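Local structure of NAD-dependent epimerase/dehydratase (Veillonella parvula, 4HNG) at residues His32-Gly37 with Arg53-Glu58. The protein probably binds an NAD(P) cofactor in a Rossmann-type domain, as expected of an NAD-dependent epimerase or dehydratase, though its substrate is not established. Residues are numbered along the deposited sequence; the frame is centred on the assembly and turned at random.
Sequences HITLYG and RVTVIE
The Tyr-36 side chain crosses that of Ile-57 obliquely, from a neighbouring parallel strand. Tyr-36 CB and CG both lie 4.0 Å from Ile-57 O. With CG anti to the backbone N (chi1 -174°), the ring passes near that carbonyl, and Tyr-36 CD1 is 3.4 Å from Ile-57 O. Tyr-36 CD1 also touches Ile-57 CG2 at 3.7 Å, and Tyr-36 CE1 follows at 3.8 Å from that CG2 methyl. Ile-57 CB sits at the ring edge, in its plane. At the tip, Tyr-36 OH hydrogen-bonds to Ser-60 O. Cut back to an alanine, this position would probably lose its packing on Ile-57 CG2 and leave Ser-60 O without its hydroxyl partner.

Backbone bonds join the strands. Ile-33 N donates to Arg-53 O, Thr-55 N to Ile-33 O, Leu-35 N to Thr-55 O and Ile-57 N to Leu-35 O, all nearly straight. The last rung, Gly-37 N to Ile-57 O, is weak at 3.4 Å. On the Tyr-36 face, Thr-34 CG2 touches Ile-57 CD1 at 3.8 Å. On the other face, Leu-35 CD1 meets Val-54 CG1. A water bridges Ile-33 O and Thr-55 OG1.

Strand 32-37 lies between strands 7-11 and 54-58 in the parallel part of the mixed sheet of the Rossmann-type fold. Helix 64-71 packs against Tyr-36 and Ile-57; helix 16-28 covers Ile-33, Leu-35 and Val-54 on the other face.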
ATOM      1  N   HIS A  32     -16.259   1.005   7.378  1.00 35.92           N
ATOM      2  CA  HIS A  32     -16.792  -0.148   6.671  1.00 33.63           C
ATOM      3  C   HIS A  32     -15.784  -0.569   5.618  1.00 33.61           C
ATOM      4  O   HIS A  32     -15.415   0.218   4.749  1.00 35.10           O
ATOM      5  CB  HIS A  32     -18.132   0.183   6.010  1.00 33.39           C
ATOM      6  CG  HIS A  32     -19.274   0.260   6.971  1.00 46.68           C
ATOM      7  ND1 HIS A  32     -19.257   1.073   8.083  1.00 57.00           N
ATOM      8  CD2 HIS A  32     -20.466  -0.380   6.990  1.00 52.11           C
ATOM      9  CE1 HIS A  32     -20.393   0.934   8.744  1.00 59.11           C
ATOM     10  NE2 HIS A  32     -21.144   0.056   8.102  1.00 62.48           N
ATOM     11  N   ILE A  33     -15.351  -1.820   5.693  1.00 29.26           N
ATOM     12  CA  ILE A  33     -14.230  -2.300   4.896  1.00 26.45           C
ATOM     13  C   ILE A  33     -14.673  -3.303   3.836  1.00 32.81           C
ATOM     14  O   ILE A  33     -15.392  -4.260   4.122  1.00 31.12           O
ATOM     15  CB  ILE A  33     -13.162  -2.945   5.804  1.00 29.98           C
ATOM     16  CG1 ILE A  33     -12.715  -1.947   6.877  1.00 30.03           C
ATOM     17  CG2 ILE A  33     -11.983  -3.444   4.988  1.00 29.82           C
ATOM     18  CD1 ILE A  33     -11.921  -2.585   7.987  1.00 38.26           C
ATOM     19  N   THR A  34     -14.251  -3.058   2.602  1.00 28.00           N
ATOM     20  CA  THR A  34     -14.460  -3.999   1.512  1.00 25.51           C
ATOM     21  C   THR A  34     -13.114  -4.586   1.102  1.00 28.09           C
ATOM     22  O   THR A  34     -12.169  -3.848   0.779  1.00 28.22           O
ATOM     23  CB  THR A  34     -15.159  -3.316   0.312  1.00 26.00           C
ATOM     24  OG1 THR A  34     -16.458  -2.874   0.721  1.00 29.02           O
ATOM     25  CG2 THR A  34     -15.309  -4.282  -0.848  1.00 28.39           C
ATOM     26  N   LEU A  35     -13.024  -5.908   1.144  1.00 28.36           N
ATOM     27  CA  LEU A  35     -11.798  -6.632   0.816  1.00 25.96           C
ATOM     28  C   LEU A  35     -11.947  -7.261  -0.551  1.00 33.75           C
ATOM     29  O   LEU A  35     -12.933  -7.947  -0.818  1.00 31.88           O
ATOM     30  CB  LEU A  35     -11.526  -7.727   1.849  1.00 28.76           C
ATOM     31  CG  LEU A  35     -11.450  -7.250   3.301  1.00 29.18           C
ATOM     32  CD1 LEU A  35     -11.173  -8.385   4.265  1.00 32.00           C
ATOM     33  CD2 LEU A  35     -10.393  -6.155   3.413  1.00 30.55           C
ATOM     34  N   TYR A  36     -10.962  -7.039  -1.410  1.00 28.84           N
ATOM     35  CA  TYR A  36     -10.990  -7.572  -2.763  1.00 27.79           C
ATOM     36  C   TYR A  36      -9.707  -8.322  -3.058  1.00 31.32           C
ATOM     37  O   TYR A  36      -8.619  -7.860  -2.704  1.00 32.03           O
ATOM     38  CB  TYR A  36     -11.187  -6.455  -3.790  1.00 26.60           C
ATOM     39  CG  TYR A  36     -11.357  -6.970  -5.208  1.00 33.81           C
ATOM     40  CD1 TYR A  36     -12.580  -7.477  -5.637  1.00 33.67           C
ATOM     41  CD2 TYR A  36     -10.299  -6.964  -6.112  1.00 32.14           C
ATOM     42  CE1 TYR A  36     -12.746  -7.958  -6.922  1.00 35.96           C
ATOM     43  CE2 TYR A  36     -10.459  -7.443  -7.413  1.00 29.98           C
ATOM     44  CZ  TYR A  36     -11.687  -7.938  -7.803  1.00 34.40           C
ATOM     45  OH  TYR A  36     -11.867  -8.410  -9.077  1.00 35.76           O
ATOM     46  N   GLY A  37      -9.844  -9.460  -3.730  1.00 30.34           N
ATOM     47  CA  GLY A  37      -8.714 -10.311  -4.054  1.00 27.80           C
ATOM     48  C   GLY A  37      -9.131 -11.729  -4.370  1.00 33.84           C
ATOM     49  O   GLY A  37     -10.313 -12.065  -4.307  1.00 39.29           O
ATOM     50  N   ARG A  53     -18.757  -5.229   9.689  1.00 46.17           N
ATOM     51  CA  ARG A  53     -18.206  -4.107   8.940  1.00 40.82           C
ATOM     52  C   ARG A  53     -17.291  -4.543   7.800  1.00 42.27           C
ATOM     53  O   ARG A  53     -16.706  -3.701   7.118  1.00 41.05           O
ATOM     54  CB  ARG A  53     -17.461  -3.154   9.873  1.00 42.31           C
ATOM     55  CG  ARG A  53     -18.363  -2.467  10.881  1.00 47.31           C
ATOM     56  CD  ARG A  53     -17.652  -1.304  11.553  1.00 58.78           C
ATOM     57  NE  ARG A  53     -16.830  -1.733  12.677  1.00 60.70           N
ATOM     58  CZ  ARG A  53     -15.499  -1.707  12.706  1.00 60.35           C
ATOM     59  NH1 ARG A  53     -14.870  -2.122  13.798  1.00 63.26           N
ATOM     60  NH2 ARG A  53     -14.793  -1.265  11.664  1.00 47.39           N
ATOM     61  N   VAL A  54     -17.168  -5.852   7.595  1.00 34.81           N
ATOM     62  CA  VAL A  54     -16.359  -6.379   6.500  1.00 34.34           C
ATOM     63  C   VAL A  54     -17.218  -6.965   5.384  1.00 33.84           C
ATOM     64  O   VAL A  54     -18.117  -7.770   5.629  1.00 36.74           O
ATOM     65  CB  VAL A  54     -15.363  -7.449   6.995  1.00 36.91           C
ATOM     66  CG1 VAL A  54     -14.627  -8.097   5.822  1.00 33.95           C
ATOM     67  CG2 VAL A  54     -14.385  -6.841   7.987  1.00 35.71           C
ATOM     68  N   THR A  55     -16.932  -6.539   4.158  1.00 34.50           N
ATOM     69  CA  THR A  55     -17.527  -7.132   2.970  1.00 37.78           C
ATOM     70  C   THR A  55     -16.425  -7.770   2.136  1.00 31.51           C
ATOM     71  O   THR A  55     -15.415  -7.132   1.836  1.00 32.60           O
ATOM     72  CB  THR A  55     -18.266  -6.075   2.130  1.00 36.83           C
ATOM     73  OG1 THR A  55     -19.373  -5.568   2.885  1.00 40.36           O
ATOM     74  CG2 THR A  55     -18.782  -6.684   0.838  1.00 40.92           C
ATOM     75  N   VAL A  56     -16.608  -9.032   1.775  1.00 35.61           N
ATOM     76  CA  VAL A  56     -15.616  -9.750   0.982  1.00 33.51           C
ATOM     77  C   VAL A  56     -16.082  -9.946  -0.461  1.00 34.24           C
ATOM     78  O   VAL A  56     -17.165 -10.479  -0.705  1.00 38.68           O
ATOM     79  CB  VAL A  56     -15.290 -11.118   1.600  1.00 38.71           C
ATOM     80  CG1 VAL A  56     -14.382 -11.922   0.681  1.00 41.61           C
ATOM     81  CG2 VAL A  56     -14.653 -10.945   2.978  1.00 40.54           C
ATOM     82  N   ILE A  57     -15.260  -9.510  -1.406  1.00 36.21           N
ATOM     83  CA  ILE A  57     -15.517  -9.741  -2.821  1.00 34.51           C
ATOM     84  C   ILE A  57     -14.305 -10.436  -3.426  1.00 40.71           C
ATOM     85  O   ILE A  57     -13.179  -9.939  -3.328  1.00 34.27           O
ATOM     86  CB  ILE A  57     -15.798  -8.425  -3.572  1.00 35.54           C
ATOM     87  CG1 ILE A  57     -17.035  -7.739  -2.987  1.00 38.24           C
ATOM     88  CG2 ILE A  57     -15.987  -8.683  -5.065  1.00 35.56           C
ATOM     89  CD1 ILE A  57     -17.232  -6.325  -3.451  1.00 36.89           C
ATOM     90  N   GLU A  58     -14.537 -11.582  -4.055  1.00 42.07           N
ATOM     91  CA  GLU A  58     -13.452 -12.373  -4.628  1.00 42.05           C
ATOM     92  C   GLU A  58     -13.309 -12.118  -6.123  1.00 44.98           C
ATOM     93  O   GLU A  58     -14.293 -12.108  -6.860  1.00 47.30           O
ATOM     94  CB  GLU A  58     -13.669 -13.862  -4.338  1.00 44.20           C
ATOM     95  CG  GLU A  58     -13.682 -14.176  -2.846  1.00 43.97           C
ATOM     96  CD  GLU A  58     -13.811 -15.650  -2.543  1.00 59.18           C
ATOM     97  OE1 GLU A  58     -14.515 -16.358  -3.294  1.00 63.15           O
ATOM     98  OE2 GLU A  58     -13.205 -16.103  -1.546  1.00 59.22           O
TER
HETATM   99  O   HOH W   1     -18.505  -3.501   4.609  1.00 38.10           O